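Local coordinates for putative uncharacterized protein (Thermotoga maritima, PDB 3CNN), which binds GTP and, as a circularly permuted GTPase of the YlqF family, probably acts in a late step of 50S ribosomal subunit assembly, at residues 48-53 with 77-82; 29-34 with 54-59; 94-99 with 146-151; 103-108 with 153-158. All coordinates share one frame; numbering follows the deposited sequence.

Interaction 1: 48-53 with 77-82; sequences ETIILL and RVITTH. With GTP (guanosine-5'-triphosphate), chain B.
Leu52 and Ile79 meet on one face of a parallel strand pair, where the isobutyl group of Leu52 fills the notch between the side chains of Ile79 and Thr81. The end methyl of Ile79 reaches in from one flank, its CD1 3.6 Å from CG of Leu52. From the other flank comes a methyl of Thr81, and here the fit is tight: CG2 of Thr81 lies 3.3 Å from CD2 of Leu52. On the opposite face the bump belongs to the edge strand. CG2 of Val78 enters the dip between CG2 of Ile51 and CD1 of Leu53, 4.1 Å from the former, while CG2 of Thr80 rests on the CB of Leu53. Beta-branched residues suit these places because their methyls sit close to the backbone. Phe71 covers Ile51 and Val78 from helix 61-73, the crossover helix of this beta-alpha-beta unit; on the other face Leu94 of helix 87-94 touches Ile50 and Ile79. Four backbone bonds join the strands, among them Leu53 N to Ile79 O at 2.8 Å.

At the exposed end Arg77 stretches out with CG opposite its backbone N (chi1 -164°), laying one guanidinium face over CD1 of Ile50. Its NH1 meets Glu48 OE2 edge-on at 3.1 Å, through the anti lone pair of that oxygen, and NH2 bonds to Leu94 O. An apolar platform and two acceptors thus fix the guanidinium's rotation. The chemistry implies a pair bound chiefly by backbone bonds and hydrocarbon contact, with the salt bridge finishing its solvent-facing end.

Interaction 2: 29-34 with 54-59; sequences RDARAP and NKVDIA. With GTP (guanosine-5'-triphosphate), chain B.
Ala31 puts its methyl into the close-packed part of this contact, with CB 3.9 Å from CG1 of Val56 and 4.2 Å from CB of Ala59; a small residue suits so confined a spot. Beside it the backbones join twice, Asn54 N to Arg29 O and Ala31 N to Asn54 O, continuing the parallel sheet to its last rung. Arg32 extends the snug region: its CG lies on Ala59, and CD1 of Ile58 sits 3.6 Å above the centre of the guanidinium. With CG swung opposite its backbone N (chi1 -166°), Asp30 brings its carboxylate to Arg32 and Lys55. OD1 takes Arg32 NE and OD2 takes NH2 at 2.8 Å, both in the guanidinium plane but on syn sides somewhat out of the carboxylate plane. OD1 also accepts the backbone N of Arg32, an Asx turn.

Two looser places in this buried contact hold separate waters. One lies between Asp30 OD2 and Lys55 NZ, a long salt bridge of 3.9 Å; the other links Arg32 NH1 to Ile58 O. Lys55 NZ also bonds Asn109 O, and Arg32 donates to Val235 and Ala236. The extended Lys55 chain runs over the guanine, CG 3.4 Å from C6 of GTP, while Asp57 OD1 takes N1 of GTP at 2.9 Å and OD2 takes N2.

Asn54 to Asp57 form the NKxD guanine-recognition motif. Asp30, shared between two cations, probably offsets their mutual repulsion and steadies the lysine lying over the base.

Interaction 3: 94-99 with 146-151; sequences LSFDRL and VKILDT
Phe96 overlaps Val146 with the root of its benzyl group: CB packs 3.9 Å from CG2 of Val146, and ring atom CD2 lies 4.1 Å from CG1. The two side chains stand about at right angles, and the isopropyl fork comes to the ring obliquely. Farther along the ring, CE2 reaches CD1 of Ile148 at 4.3 Å, a looser touch. Leu94 covers part of one ring face with its CB, offset to the rim, and Ile50 and Val102 add to the apolar surroundings. A large flat side chain suits this spot because it can bridge the end of helix 87-94 and the sheet.

With CG1 of Val146 set opposite the backbone N (chi1 161°), CG2 falls opposite the carbonyl carbon and comes 3.2 Å from Asp97 O, a close approach of carbon to a carbonyl oxygen. The turn that presents this oxygen is shaped by Asp97 itself: OD2 accepts the backbone N of Leu99 at 3.1 Å, from above the carboxylate plane, making an Asx turn. Such a residue suits an exposed bend, where its carboxylate can serve the backbone. Beyond Leu99 the chain joins the sheet, Ala100 and Val102 bonding to Lys147.

The touching residues, Phe96, Asp97, Val146 and Ile148, lie at the end of the sheet remote from the nucleotide; the side chain of Ile148 is about 13 Å from GTP. Methyls and a ring do the touching, so cohesion here rests on van der Waals contact rather than directional bonds.

Interaction 4: 103-108 with 153-158; sequences LIVGVP and GILYKN. With GTP (guanosine-5'-triphosphate), chain B.
The strand that leads into the P-loop, 101-106, pairs here in parallel with the last part of strand 147-154, which carries the DxxG motif (Asp150 to Gly153). Three backbone bonds carry the pairing: Gly153 N to Ile104 O at 3.0 Å, Gly106 N to Gly153 O at 3.2 Å, and Leu155 N to Gly106 O at 2.9 Å. The last meets its oxygen from well above the carbonyl plane. Glycine suits both Gly106 and Gly153. At Gly106 (phi 166°) a CB would strike the preceding carbonyl oxygen; at Gly153 it would press on CG2 of Val105.

Side chains close the two faces differently. On the side of helix 14-19, Val105 crosses Leu155 at about a right angle, CG2 to CD2 3.9 Å, and Ile15 covers both. Towards the nucleotide, CG of Pro108 touches both CG2 of Ile154 and CE1 of Tyr156, 3.8 Å from each, with the tyrosine ring met obliquely. The rigid proline ring offers a ready surface for two neighbours. Ile154 holds CG1 opposite its carbonyl carbon (chi1 -59°), and that atom comes 3.9 Å from O1G of GTP; CA of Pro108 is 3.6 Å from the same oxygen. Val107 O accepts from Lys112 NZ, the P-loop lysine.

Gly153 is a GTP-binding residue, and the juxtaposition of P-loop and DxxG strands beside the gamma phosphate is typical of the TRAFAC GTPase fold.

How the interactions relate
All four interactions lie along one mixed sheet, ordered 78-80, 48-54, 24-30, 101-106, 147-154, 139-141. Interactions 1 and 2 have centres 11 Å apart and meet where strands 24-30 and 48-54 pair, Leu52 O to Arg29 N. Interaction 3 lies at the ends of the strands away from the nucleotide, 22 Å from interaction 2 between centres, yet touches interaction 1 through Arg77 and Leu94. Interactions 3 and 4 share strand 147-154. Along the chain the segments of 1 and 2 alternate, then those of 3 and 4. The guanine-binding motif of interaction 2 therefore precedes the P-loop strand of interaction 4, the circularly permuted order, while both still converge on one GTP.

Interaction 1: 48-53 with 77-82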
# COMPACT_ATOMS: atom_id res chain seq x y z
N GLU A 48 4.58 7.75 18.85
CA GLU A 48 3.92 6.48 19.09
C GLU A 48 3.41 6.02 17.73
O GLU A 48 2.56 6.68 17.12
CB GLU A 48 2.78 6.65 20.11
CG GLU A 48 2.02 5.36 20.49
CD GLU A 48 2.91 4.21 20.95
OE1 GLU A 48 4.07 4.46 21.36
OE2 GLU A 48 2.46 3.04 20.91
N THR A 49 3.93 4.89 17.28
CA THR A 49 3.72 4.39 15.92
C THR A 49 2.90 3.10 15.90
O THR A 49 3.21 2.14 16.63
CB THR A 49 5.08 4.20 15.17
OG1 THR A 49 5.76 5.46 15.06
CG2 THR A 49 4.87 3.64 13.78
N ILE A 50 1.85 3.10 15.07
CA ILE A 50 1.03 1.91 14.79
C ILE A 50 1.25 1.49 13.32
O ILE A 50 1.07 2.31 12.41
CB ILE A 50 -0.50 2.19 15.00
CG1 ILE A 50 -0.78 2.71 16.42
CG2 ILE A 50 -1.34 0.94 14.73
CD1 ILE A 50 -2.19 3.29 16.61
N ILE A 51 1.64 0.23 13.09
CA ILE A 51 1.69 -0.30 11.73
C ILE A 51 0.33 -0.84 11.35
O ILE A 51 -0.18 -1.79 11.96
CB ILE A 51 2.81 -1.37 11.49
CG1 ILE A 51 4.20 -0.72 11.61
CG2 ILE A 51 2.64 -2.01 10.10
CD1 ILE A 51 5.32 -1.67 11.94
N LEU A 52 -0.28 -0.21 10.36
CA LEU A 52 -1.57 -0.61 9.89
C LEU A 52 -1.38 -1.35 8.56
O LEU A 52 -0.88 -0.77 7.59
CB LEU A 52 -2.47 0.62 9.76
CG LEU A 52 -3.96 0.42 9.48
CD1 LEU A 52 -4.72 1.73 9.64
CD2 LEU A 52 -4.20 -0.14 8.08
N LEU A 53 -1.73 -2.65 8.54
CA LEU A 53 -1.68 -3.47 7.33
C LEU A 53 -3.01 -3.42 6.61
O LEU A 53 -3.95 -4.15 6.94
CB LEU A 53 -1.27 -4.90 7.62
CG LEU A 53 0.10 -5.08 8.27
CD1 LEU A 53 0.34 -6.53 8.55
CD2 LEU A 53 1.23 -4.49 7.41
N ARG A 77 3.69 -2.41 17.45
CA ARG A 77 2.25 -2.23 17.42
C ARG A 77 1.78 -2.39 15.96
O ARG A 77 2.08 -1.58 15.09
CB ARG A 77 1.89 -0.86 17.99
CG ARG A 77 0.42 -0.66 18.38
CD ARG A 77 0.27 0.57 19.29
NE ARG A 77 -1.12 1.02 19.42
CZ ARG A 77 -1.49 2.19 19.97
NH1 ARG A 77 -0.59 3.04 20.43
NH2 ARG A 77 -2.78 2.52 20.04
N VAL A 78 1.04 -3.47 15.71
CA VAL A 78 0.52 -3.74 14.38
C VAL A 78 -0.96 -4.14 14.40
O VAL A 78 -1.38 -4.92 15.26
CB VAL A 78 1.39 -4.81 13.66
CG1 VAL A 78 1.40 -6.12 14.44
CG2 VAL A 78 0.90 -5.03 12.26
N ILE A 79 -1.72 -3.61 13.44
CA ILE A 79 -3.10 -4.04 13.18
C ILE A 79 -3.34 -4.31 11.68
O ILE A 79 -2.51 -3.94 10.85
CB ILE A 79 -4.14 -3.00 13.67
CG1 ILE A 79 -3.90 -1.65 13.00
CG2 ILE A 79 -4.11 -2.89 15.20
CD1 ILE A 79 -5.16 -0.91 12.63
N THR A 80 -4.45 -4.97 11.37
CA THR A 80 -4.87 -5.22 9.98
C THR A 80 -6.31 -4.73 9.78
O THR A 80 -7.13 -4.81 10.70
CB THR A 80 -4.81 -6.72 9.59
OG1 THR A 80 -5.88 -7.44 10.21
CG2 THR A 80 -3.46 -7.38 9.95
N THR A 81 -6.62 -4.24 8.58
CA THR A 81 -7.96 -3.74 8.26
C THR A 81 -8.14 -3.60 6.76
O THR A 81 -7.25 -3.93 6.00
CB THR A 81 -8.24 -2.39 8.97
OG1 THR A 81 -9.60 -1.98 8.76
CG2 THR A 81 -7.28 -1.31 8.49
N HIS A 82 -9.31 -3.12 6.34
CA HIS A 82 -9.63 -2.84 4.94
C HIS A 82 -10.85 -1.90 4.86
O HIS A 82 -11.57 -1.75 5.83
CB HIS A 82 -9.88 -4.15 4.17
CG HIS A 82 -11.08 -4.92 4.64
ND1 HIS A 82 -12.31 -4.84 4.01
CD2 HIS A 82 -11.23 -5.78 5.67
CE1 HIS A 82 -13.17 -5.62 4.65
NE2 HIS A 82 -12.54 -6.20 5.65
PG GTP B . -2.57 8.70 -2.46
O1G GTP B . -1.44 8.88 -1.45
O2G GTP B . -1.98 8.46 -3.84
O3G GTP B . -3.46 9.94 -2.56
O3B GTP B . -3.55 7.46 -2.11
PB GTP B . -4.12 7.14 -0.64
O1B GTP B . -3.01 6.62 0.24
O2B GTP B . -4.79 8.35 -0.03
O3A GTP B . -5.10 5.93 -0.95
PA GTP B . -6.63 5.94 -1.39
O1A GTP B . -7.48 5.83 -0.16
O2A GTP B . -7.02 7.04 -2.33
O5' GTP B . -6.69 4.50 -2.11
C5' GTP B . -6.22 4.27 -3.42
C4' GTP B . -7.08 3.17 -4.01
O4' GTP B . -7.11 2.07 -3.13
C3' GTP B . -8.51 3.61 -4.18
O3' GTP B . -8.98 3.12 -5.43
C2' GTP B . -9.25 2.93 -3.05
O2' GTP B . -10.56 2.64 -3.44
C1' GTP B . -8.43 1.68 -2.82
N9 GTP B . -8.45 1.13 -1.44
C8 GTP B . -8.21 1.79 -0.26
N7 GTP B . -8.32 0.90 0.75
C5 GTP B . -8.64 -0.31 0.24
C6 GTP B . -8.87 -1.56 0.82
O6 GTP B . -8.80 -1.70 2.05
N1 GTP B . -9.17 -2.65 0.02
C2 GTP B . -9.26 -2.49 -1.35
N2 GTP B . -9.55 -3.52 -2.13
N3 GTP B . -9.02 -1.25 -1.92
C4 GTP B . -8.72 -0.18 -1.14

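Interaction 2: 29-34 with 54-59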
# COMPACT_ATOMS: atom_id res chain seq x y z
N ARG A 29 0.23 0.72 5.47
CA ARG A 29 0.97 -0.13 4.54
C ARG A 29 -0.01 -0.98 3.78
O ARG A 29 -1.18 -1.05 4.15
CB ARG A 29 1.97 -1.02 5.29
CG ARG A 29 2.90 -0.28 6.19
CD ARG A 29 4.02 -1.16 6.61
NE ARG A 29 4.87 -0.46 7.56
CZ ARG A 29 5.98 -0.95 8.09
NH1 ARG A 29 6.42 -2.14 7.75
NH2 ARG A 29 6.68 -0.21 8.97
N ASP A 30 0.47 -1.61 2.70
CA ASP A 30 -0.32 -2.57 1.96
C ASP A 30 0.09 -3.92 2.54
O ASP A 30 1.28 -4.20 2.65
CB ASP A 30 -0.04 -2.45 0.45
CG ASP A 30 -1.08 -3.17 -0.42
OD1 ASP A 30 -1.39 -4.33 -0.15
OD2 ASP A 30 -1.60 -2.58 -1.40
N ALA A 31 -0.88 -4.72 2.99
CA ALA A 31 -0.59 -6.05 3.59
C ALA A 31 0.09 -7.00 2.62
O ALA A 31 0.78 -7.94 3.04
CB ALA A 31 -1.87 -6.70 4.17
N ARG A 32 -0.11 -6.77 1.33
CA ARG A 32 0.48 -7.60 0.26
C ARG A 32 1.98 -7.39 0.16
O ARG A 32 2.71 -8.27 -0.28
CB ARG A 32 -0.17 -7.30 -1.09
CG ARG A 32 -1.68 -7.54 -1.11
CD ARG A 32 -2.33 -7.09 -2.39
NE ARG A 32 -2.30 -5.63 -2.58
CZ ARG A 32 -2.62 -5.03 -3.72
NH1 ARG A 32 -3.01 -5.77 -4.75
NH2 ARG A 32 -2.58 -3.70 -3.83
N ALA A 33 2.44 -6.21 0.57
CA ALA A 33 3.85 -5.89 0.53
C ALA A 33 4.22 -4.98 1.71
O ALA A 33 4.41 -3.78 1.52
CB ALA A 33 4.21 -5.24 -0.83
N PRO A 34 4.27 -5.55 2.94
CA PRO A 34 4.59 -4.77 4.15
C PRO A 34 5.98 -4.14 4.24
O PRO A 34 6.12 -3.11 4.91
CB PRO A 34 4.35 -5.77 5.29
CG PRO A 34 3.40 -6.78 4.69
CD PRO A 34 3.93 -6.93 3.30
N ASN A 54 -3.08 -2.54 5.61
CA ASN A 54 -4.31 -2.26 4.91
C ASN A 54 -4.58 -3.24 3.74
O ASN A 54 -3.68 -3.95 3.31
CB ASN A 54 -4.29 -0.81 4.43
CG ASN A 54 -5.66 -0.25 4.23
OD1 ASN A 54 -6.59 -0.65 4.90
ND2 ASN A 54 -5.80 0.69 3.32
N LYS A 55 -5.83 -3.27 3.28
CA LYS A 55 -6.26 -4.00 2.09
C LYS A 55 -6.15 -5.51 2.26
O LYS A 55 -5.75 -6.21 1.32
CB LYS A 55 -5.47 -3.55 0.85
CG LYS A 55 -5.56 -2.07 0.53
CD LYS A 55 -4.93 -1.78 -0.84
CE LYS A 55 -5.10 -0.33 -1.25
NZ LYS A 55 -4.28 0.04 -2.45
N VAL A 56 -6.48 -6.03 3.45
CA VAL A 56 -6.31 -7.46 3.72
C VAL A 56 -7.34 -8.25 2.92
O VAL A 56 -7.21 -9.48 2.75
CB VAL A 56 -6.37 -7.84 5.24
CG1 VAL A 56 -5.26 -7.16 6.02
CG2 VAL A 56 -7.75 -7.55 5.85
N ASP A 57 -8.32 -7.52 2.39
CA ASP A 57 -9.41 -8.11 1.62
C ASP A 57 -8.92 -8.65 0.27
O ASP A 57 -9.50 -9.59 -0.28
CB ASP A 57 -10.57 -7.11 1.45
CG ASP A 57 -10.15 -5.82 0.77
OD1 ASP A 57 -9.09 -5.30 1.15
OD2 ASP A 57 -10.87 -5.33 -0.13
N ILE A 58 -7.85 -8.05 -0.25
CA ILE A 58 -7.28 -8.46 -1.53
C ILE A 58 -5.89 -9.09 -1.37
O ILE A 58 -5.16 -9.26 -2.35
CB ILE A 58 -7.27 -7.30 -2.57
CG1 ILE A 58 -6.45 -6.10 -2.05
CG2 ILE A 58 -8.71 -6.91 -2.93
CD1 ILE A 58 -6.24 -5.01 -3.05
N ALA A 59 -5.54 -9.44 -0.13
CA ALA A 59 -4.25 -10.04 0.20
C ALA A 59 -4.36 -11.51 0.57
O ALA A 59 -5.38 -11.95 1.10
CB ALA A 59 -3.57 -9.28 1.34
PG GTP B . -2.57 8.70 -2.46
O1G GTP B . -1.44 8.88 -1.45
O2G GTP B . -1.98 8.46 -3.84
O3G GTP B . -3.46 9.94 -2.56
O3B GTP B . -3.55 7.46 -2.11
PB GTP B . -4.12 7.14 -0.64
O1B GTP B . -3.01 6.62 0.24
O2B GTP B . -4.79 8.35 -0.03
O3A GTP B . -5.10 5.93 -0.95
PA GTP B . -6.63 5.94 -1.39
O1A GTP B . -7.48 5.83 -0.16
O2A GTP B . -7.02 7.04 -2.33
O5' GTP B . -6.69 4.50 -2.11
C5' GTP B . -6.22 4.27 -3.42
C4' GTP B . -7.08 3.17 -4.01
O4' GTP B . -7.11 2.07 -3.13
C3' GTP B . -8.51 3.61 -4.18
O3' GTP B . -8.98 3.12 -5.43
C2' GTP B . -9.25 2.93 -3.05
O2' GTP B . -10.56 2.64 -3.44
C1' GTP B . -8.43 1.68 -2.82
N9 GTP B . -8.45 1.13 -1.44
C8 GTP B . -8.21 1.79 -0.26
N7 GTP B . -8.32 0.90 0.75
C5 GTP B . -8.64 -0.31 0.24
C6 GTP B . -8.87 -1.56 0.82
O6 GTP B . -8.80 -1.70 2.05
N1 GTP B . -9.17 -2.65 0.02
C2 GTP B . -9.26 -2.49 -1.35
N2 GTP B . -9.55 -3.52 -2.13
N3 GTP B . -9.02 -1.25 -1.92
C4 GTP B . -8.72 -0.18 -1.14
O HOH W 1 -1.74 -0.09 -2.43
O HOH W 2 -4.14 -8.77 -4.73

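Interaction 3: 94-99 with 146-151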
# COMPACT_ATOMS: atom_id res chain seq x y z
N LEU A 94 -7.39 0.34 16.76
CA LEU A 94 -6.37 1.37 16.93
C LEU A 94 -6.17 1.79 18.40
O LEU A 94 -5.05 2.10 18.82
CB LEU A 94 -6.68 2.59 16.07
CG LEU A 94 -6.63 2.49 14.54
CD1 LEU A 94 -7.42 3.65 13.95
CD2 LEU A 94 -5.19 2.49 14.05
N SER A 95 -7.27 1.79 19.16
CA SER A 95 -7.27 2.13 20.59
C SER A 95 -6.33 3.29 20.93
O SER A 95 -5.34 3.14 21.65
CB SER A 95 -6.98 0.90 21.48
OG SER A 95 -8.19 0.23 21.80
N PHE A 96 -6.65 4.46 20.39
CA PHE A 96 -5.87 5.64 20.65
C PHE A 96 -5.98 6.05 22.11
O PHE A 96 -7.07 6.07 22.69
CB PHE A 96 -6.33 6.80 19.75
CG PHE A 96 -5.99 6.61 18.29
CD1 PHE A 96 -4.67 6.39 17.89
CD2 PHE A 96 -6.98 6.68 17.32
CE1 PHE A 96 -4.35 6.23 16.55
CE2 PHE A 96 -6.67 6.52 15.97
CZ PHE A 96 -5.35 6.29 15.59
N ASP A 97 -4.81 6.35 22.69
CA ASP A 97 -4.65 7.00 23.99
C ASP A 97 -5.42 8.32 24.00
O ASP A 97 -5.66 8.90 22.93
CB ASP A 97 -3.16 7.26 24.19
CG ASP A 97 -2.83 7.91 25.52
OD1 ASP A 97 -2.80 7.18 26.54
OD2 ASP A 97 -2.58 9.14 25.54
N ARG A 98 -5.79 8.79 25.18
CA ARG A 98 -6.62 10.00 25.32
C ARG A 98 -5.94 11.28 24.80
O ARG A 98 -6.61 12.18 24.28
CB ARG A 98 -7.09 10.18 26.77
CG ARG A 98 -6.10 10.87 27.71
CD ARG A 98 -6.23 10.36 29.13
NE ARG A 98 -5.61 11.26 30.10
CZ ARG A 98 -5.77 11.16 31.42
NH1 ARG A 98 -5.17 12.03 32.23
NH2 ARG A 98 -6.55 10.21 31.92
N LEU A 99 -4.62 11.36 24.93
CA LEU A 99 -3.89 12.55 24.52
C LEU A 99 -3.35 12.48 23.10
O LEU A 99 -2.56 13.34 22.70
CB LEU A 99 -2.73 12.84 25.48
CG LEU A 99 -3.01 13.36 26.90
CD1 LEU A 99 -1.68 13.64 27.59
CD2 LEU A 99 -3.89 14.62 26.89
N VAL A 146 -9.74 12.67 20.91
CA VAL A 146 -8.53 12.35 20.13
C VAL A 146 -8.53 13.16 18.85
O VAL A 146 -9.56 13.29 18.19
CB VAL A 146 -8.41 10.84 19.84
CG1 VAL A 146 -7.43 10.56 18.66
CG2 VAL A 146 -7.99 10.07 21.10
N LYS A 147 -7.38 13.74 18.52
CA LYS A 147 -7.27 14.59 17.33
C LYS A 147 -6.51 13.85 16.22
O LYS A 147 -5.55 13.13 16.49
CB LYS A 147 -6.53 15.89 17.66
CG LYS A 147 -7.40 17.02 18.15
CD LYS A 147 -6.52 18.19 18.60
CE LYS A 147 -7.30 19.20 19.43
NZ LYS A 147 -7.96 18.59 20.64
N ILE A 148 -6.96 14.04 14.98
CA ILE A 148 -6.30 13.44 13.81
C ILE A 148 -6.22 14.49 12.71
O ILE A 148 -7.23 15.11 12.39
CB ILE A 148 -7.06 12.16 13.30
CG1 ILE A 148 -7.23 11.13 14.43
CG2 ILE A 148 -6.35 11.54 12.06
CD1 ILE A 148 -8.24 10.06 14.18
N LEU A 149 -5.03 14.71 12.15
CA LEU A 149 -4.89 15.65 11.04
C LEU A 149 -5.75 15.14 9.89
O LEU A 149 -5.81 13.93 9.66
CB LEU A 149 -3.42 15.81 10.61
CG LEU A 149 -2.46 16.48 11.61
CD1 LEU A 149 -0.99 16.28 11.24
CD2 LEU A 149 -2.77 17.98 11.83
N ASP A 150 -6.43 16.04 9.19
CA ASP A 150 -7.36 15.62 8.13
C ASP A 150 -6.69 15.35 6.77
O ASP A 150 -7.37 15.00 5.80
CB ASP A 150 -8.56 16.59 7.99
CG ASP A 150 -8.16 17.97 7.49
OD1 ASP A 150 -9.09 18.78 7.26
OD2 ASP A 150 -6.94 18.27 7.32
N THR A 151 -5.36 15.52 6.74
CA THR A 151 -4.54 15.32 5.56
C THR A 151 -3.41 14.35 5.92
O THR A 151 -2.75 14.52 6.95
CB THR A 151 -3.95 16.67 5.07
OG1 THR A 151 -5.00 17.62 4.89
CG2 THR A 151 -3.22 16.52 3.75

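Interaction 4: 103-108 with 153-158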
# COMPACT_ATOMS: atom_id res chain seq x y z
N LEU A 103 -1.02 11.54 13.12
CA LEU A 103 -0.76 11.69 11.69
C LEU A 103 -0.94 10.35 10.97
O LEU A 103 -0.42 9.32 11.40
CB LEU A 103 0.65 12.27 11.43
CG LEU A 103 1.17 12.35 9.99
CD1 LEU A 103 0.46 13.36 9.13
CD2 LEU A 103 2.66 12.62 9.98
N ILE A 104 -1.74 10.37 9.91
CA ILE A 104 -1.85 9.23 8.99
C ILE A 104 -0.75 9.39 7.93
O ILE A 104 -0.70 10.40 7.22
CB ILE A 104 -3.26 9.14 8.31
CG1 ILE A 104 -4.40 9.16 9.36
CG2 ILE A 104 -3.34 7.92 7.40
CD1 ILE A 104 -4.32 8.09 10.45
N VAL A 105 0.13 8.40 7.86
CA VAL A 105 1.28 8.47 6.95
C VAL A 105 1.43 7.21 6.06
O VAL A 105 0.95 6.12 6.41
CB VAL A 105 2.58 8.75 7.77
CG1 VAL A 105 3.35 7.48 8.05
CG2 VAL A 105 3.44 9.73 7.05
N GLY A 106 2.06 7.37 4.91
CA GLY A 106 2.41 6.24 4.05
C GLY A 106 2.82 6.63 2.65
O GLY A 106 2.62 7.78 2.21
N VAL A 107 3.40 5.66 1.94
CA VAL A 107 3.75 5.83 0.52
C VAL A 107 2.45 5.97 -0.27
O VAL A 107 1.38 5.68 0.26
CB VAL A 107 4.71 4.70 0.02
CG1 VAL A 107 5.96 4.63 0.92
CG2 VAL A 107 4.00 3.34 -0.06
N PRO A 108 2.51 6.48 -1.51
CA PRO A 108 1.27 6.67 -2.25
C PRO A 108 0.40 5.41 -2.38
O PRO A 108 0.93 4.29 -2.39
CB PRO A 108 1.75 7.11 -3.64
CG PRO A 108 3.08 7.76 -3.40
CD PRO A 108 3.69 6.93 -2.29
N GLY A 153 0.34 12.55 5.45
CA GLY A 153 1.67 12.77 4.89
C GLY A 153 2.03 11.68 3.89
O GLY A 153 2.01 10.49 4.22
N ILE A 154 2.33 12.08 2.66
CA ILE A 154 2.71 11.14 1.61
C ILE A 154 4.22 11.00 1.60
O ILE A 154 4.93 11.99 1.41
CB ILE A 154 2.17 11.57 0.22
CG1 ILE A 154 0.64 11.68 0.28
CG2 ILE A 154 2.60 10.58 -0.86
CD1 ILE A 154 -0.01 12.54 -0.81
N LEU A 155 4.70 9.78 1.82
CA LEU A 155 6.14 9.50 1.78
C LEU A 155 6.59 8.90 0.45
O LEU A 155 6.04 7.92 -0.04
CB LEU A 155 6.58 8.58 2.91
CG LEU A 155 6.02 8.83 4.31
CD1 LEU A 155 6.11 7.58 5.12
CD2 LEU A 155 6.71 9.98 5.02
N TYR A 156 7.62 9.51 -0.11
CA TYR A 156 8.32 8.97 -1.26
C TYR A 156 9.65 8.50 -0.74
O TYR A 156 10.27 9.18 0.08
CB TYR A 156 8.50 10.06 -2.32
CG TYR A 156 7.19 10.69 -2.73
CD1 TYR A 156 6.46 10.19 -3.81
CD2 TYR A 156 6.66 11.77 -2.03
CE1 TYR A 156 5.25 10.77 -4.19
CE2 TYR A 156 5.45 12.34 -2.40
CZ TYR A 156 4.76 11.84 -3.48
OH TYR A 156 3.56 12.41 -3.84
N LYS A 157 10.07 7.31 -1.17
CA LYS A 157 11.37 6.80 -0.75
C LYS A 157 12.30 6.49 -1.91
O LYS A 157 11.87 6.46 -3.06
CB LYS A 157 11.22 5.61 0.22
CG LYS A 157 10.24 4.52 -0.18
CD LYS A 157 10.61 3.24 0.55
CE LYS A 157 9.40 2.43 0.90
NZ LYS A 157 9.79 1.29 1.75
N ASN A 158 13.58 6.29 -1.60
CA ASN A 158 14.59 6.06 -2.63
C ASN A 158 14.53 4.65 -3.20
O ASN A 158 14.52 3.65 -2.45
CB ASN A 158 16.01 6.48 -2.17
CG ASN A 158 16.94 5.29 -1.90
OD1 ASN A 158 16.83 4.61 -0.88
ND2 ASN A 158 17.90 5.07 -2.81
PG GTP B . -2.57 8.70 -2.46
O1G GTP B . -1.44 8.88 -1.45
O2G GTP B . -1.98 8.46 -3.84
O3G GTP B . -3.46 9.94 -2.56
O3B GTP B . -3.55 7.46 -2.11
PB GTP B . -4.12 7.14 -0.64
O1B GTP B . -3.01 6.62 0.24
O2B GTP B . -4.79 8.35 -0.03
O3A GTP B . -5.10 5.93 -0.95
PA GTP B . -6.63 5.94 -1.39
O1A GTP B . -7.48 5.83 -0.16
O2A GTP B . -7.02 7.04 -2.33
O5' GTP B . -6.69 4.50 -2.11
C5' GTP B . -6.22 4.27 -3.42
C4' GTP B . -7.08 3.17 -4.01
O4' GTP B . -7.11 2.07 -3.13
C3' GTP B . -8.51 3.61 -4.18
O3' GTP B . -8.98 3.12 -5.43
C2' GTP B . -9.25 2.93 -3.05
O2' GTP B . -10.56 2.64 -3.44
C1' GTP B . -8.43 1.68 -2.82
N9 GTP B . -8.45 1.13 -1.44
C8 GTP B . -8.21 1.79 -0.26
N7 GTP B . -8.32 0.90 0.75
C5 GTP B . -8.64 -0.31 0.24
C6 GTP B . -8.87 -1.56 0.82
O6 GTP B . -8.80 -1.70 2.05
N1 GTP B . -9.17 -2.65 0.02
C2 GTP B . -9.26 -2.49 -1.35
N2 GTP B . -9.55 -3.52 -2.13
N3 GTP B . -9.02 -1.25 -1.92
C4 GTP B . -8.72 -0.18 -1.14